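Local coordinates for clan CA, family C40, NlpC/P60 superfamily cysteine peptidase (Trichomonas vaginalis, PDB 6BIO), which probably acts as a cysteine peptidase of the NlpC/P60 family, a laterally acquired peptidoglycan hydrolase that the parasite directs against bacteria, at residues Gly184-Ala189 with Thr236-Tyr241. Residues are numbered along the deposited sequence; the frame is centred on the assembly and turned at random.
Sequences GLMQWA and THVGMY
Met186 reaches from its helix onto the peptide link from Gly239 to Met240, its SD lying 3.5 Å from Gly239 C. Gly239 itself has no side chain to point, and the sulfur rests on main chain. The Met186 side chain is bent at chi2 and chi3, which folds its last three atoms along the strand. Met186 CG meets both methyls of Val238, 3.7 Å from Val238 CG1. Met186 SD lies 3.7 Å from Met240 CB. A flexible, unbranched methionine can follow the strand in this way, whereas Val238, branched at CB, offers CG1 and CG2 together to one methylene. Helix 182-191 here packs on one face of the antiparallel sheet of the NlpC/P60 domain, the axes of the two short segments 8.4 Å apart and inclined at 44°. The helix begins with Cys182, which Val238 and His237 both touch, consistent with the cysteine-histidine pair of clan CA peptidases, the cysteine at a helix start and the histidine on a strand. Ala189, nearly one helical turn on from Met186, meets the tip of Met240, whose chain runs extended with CG anti to the backbone N (chi1 -175°) and turns only at chi3, bringing Met240 CE within 4.1 Å of Ala189 CB. The small alanine lets the methionine tip come close to the helix, and helix 154-163 closes over both through Val162.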
loop_
_atom_site.group_PDB
_atom_site.type_symbol
_atom_site.label_atom_id
_atom_site.label_comp_id
_atom_site.label_asym_id
_atom_site.label_seq_id
_atom_site.Cartn_x
_atom_site.Cartn_y
_atom_site.Cartn_z
ATOM N N GLY A 184 -12.760 2.281 3.028
ATOM C CA GLY A 184 -11.885 1.155 3.348
ATOM C C GLY A 184 -11.372 0.456 2.112
ATOM O O GLY A 184 -10.228 0.007 2.065
ATOM N N LEU A 185 -12.204 0.366 1.083
ATOM C CA LEU A 185 -11.767 -0.189 -0.182
ATOM C C LEU A 185 -10.613 0.612 -0.758
ATOM O O LEU A 185 -9.655 0.038 -1.293
ATOM C CB LEU A 185 -12.969 -0.249 -1.153
ATOM C CG LEU A 185 -12.686 -0.836 -2.531
ATOM C CD1 LEU A 185 -12.276 -2.324 -2.453
ATOM C CD2 LEU A 185 -13.886 -0.693 -3.426
ATOM N N MET A 186 -10.678 1.957 -0.683
ATOM C CA MET A 186 -9.613 2.791 -1.237
ATOM C C MET A 186 -8.334 2.589 -0.461
ATOM O O MET A 186 -7.270 2.416 -1.060
ATOM C CB MET A 186 -10.017 4.259 -1.181
ATOM C CG MET A 186 -11.348 4.665 -1.825
ATOM S SD MET A 186 -11.519 4.383 -3.621
ATOM C CE MET A 186 -12.151 2.692 -3.625
ATOM N N GLN A 187 -8.419 2.610 0.870
ATOM C CA GLN A 187 -7.210 2.501 1.676
ATOM C C GLN A 187 -6.574 1.130 1.499
ATOM O O GLN A 187 -5.350 1.019 1.372
ATOM C CB GLN A 187 -7.511 2.791 3.136
ATOM C CG GLN A 187 -6.249 2.826 4.003
ATOM C CD GLN A 187 -6.533 2.978 5.472
ATOM O OE1 GLN A 187 -7.275 2.192 6.073
ATOM N NE2 GLN A 187 -5.922 3.969 6.084
ATOM N N TRP A 188 -7.399 0.079 1.456
ATOM C CA TRP A 188 -6.894 -1.268 1.237
ATOM C C TRP A 188 -6.137 -1.354 -0.088
ATOM O O TRP A 188 -5.051 -1.948 -0.180
ATOM C CB TRP A 188 -8.072 -2.265 1.278
ATOM C CG TRP A 188 -7.634 -3.615 0.762
ATOM C CD1 TRP A 188 -6.972 -4.571 1.434
ATOM C CD2 TRP A 188 -7.724 -4.065 -0.596
ATOM N NE1 TRP A 188 -6.637 -5.602 0.577
ATOM C CE2 TRP A 188 -7.079 -5.309 -0.672
ATOM C CE3 TRP A 188 -8.299 -3.537 -1.752
ATOM C CZ2 TRP A 188 -6.997 -6.028 -1.864
ATOM C CZ3 TRP A 188 -8.200 -4.256 -2.915
ATOM C CH2 TRP A 188 -7.529 -5.472 -2.964
ATOM N N ALA A 189 -6.742 -0.857 -1.167
ATOM C CA ALA A 189 -6.128 -1.020 -2.480
ATOM C C ALA A 189 -4.744 -0.384 -2.488
ATOM O O ALA A 189 -3.773 -0.948 -3.004
ATOM C CB ALA A 189 -7.013 -0.416 -3.570
ATOM N N THR A 236 -18.770 12.513 2.237
ATOM C CA THR A 236 -19.303 11.319 2.844
ATOM C C THR A 236 -19.100 10.059 2.030
ATOM O O THR A 236 -19.534 9.003 2.481
ATOM C CB THR A 236 -20.815 11.504 3.053
ATOM O OG1 THR A 236 -21.421 11.808 1.794
ATOM C CG2 THR A 236 -21.114 12.625 4.045
ATOM N N HIS A 237 -18.518 10.135 0.842
ATOM C CA HIS A 237 -18.402 8.956 -0.004
ATOM C C HIS A 237 -17.178 9.120 -0.891
ATOM O O HIS A 237 -16.673 10.234 -1.102
ATOM C CB HIS A 237 -19.671 8.821 -0.867
ATOM C CG HIS A 237 -19.824 7.489 -1.523
ATOM N ND1 HIS A 237 -20.212 6.370 -0.828
ATOM C CD2 HIS A 237 -19.685 7.101 -2.815
ATOM C CE1 HIS A 237 -20.273 5.336 -1.657
ATOM N NE2 HIS A 237 -19.971 5.757 -2.870
ATOM N N VAL A 238 -16.720 8.000 -1.439
ATOM C CA VAL A 238 -15.537 7.981 -2.297
ATOM C C VAL A 238 -15.608 6.754 -3.177
ATOM O O VAL A 238 -16.156 5.727 -2.772
ATOM C CB VAL A 238 -14.242 7.986 -1.447
ATOM C CG1 VAL A 238 -14.159 6.751 -0.561
ATOM C CG2 VAL A 238 -12.983 8.128 -2.308
ATOM N N GLY A 239 -15.030 6.851 -4.378
ATOM C CA GLY A 239 -14.827 5.710 -5.257
ATOM C C GLY A 239 -13.569 5.910 -6.075
ATOM O O GLY A 239 -12.943 6.959 -6.009
ATOM N N MET A 240 -13.177 4.876 -6.825
ATOM C CA MET A 240 -11.930 4.903 -7.596
ATOM C C MET A 240 -12.251 4.838 -9.088
ATOM O O MET A 240 -12.920 3.912 -9.539
ATOM C CB MET A 240 -11.013 3.726 -7.237
ATOM C CG MET A 240 -9.691 3.803 -7.929
ATOM S SD MET A 240 -8.585 2.454 -7.554
ATOM C CE MET A 240 -8.312 2.702 -5.809
ATOM N N TYR A 241 -11.757 5.810 -9.846
ATOM C CA TYR A 241 -11.935 5.800 -11.291
ATOM C C TYR A 241 -11.202 4.593 -11.864
ATOM O O TYR A 241 -10.061 4.317 -11.483
ATOM C CB TYR A 241 -11.393 7.106 -11.889
ATOM C CG TYR A 241 -11.794 7.278 -13.332
ATOM C CD1 TYR A 241 -13.111 7.576 -13.668
ATOM C CD2 TYR A 241 -10.872 7.168 -14.335
ATOM C CE1 TYR A 241 -13.494 7.715 -14.982
ATOM C CE2 TYR A 241 -11.246 7.289 -15.660
ATOM C CZ TYR A 241 -12.569 7.573 -15.980
ATOM O OH TYR A 241 -12.977 7.709 -17.316
#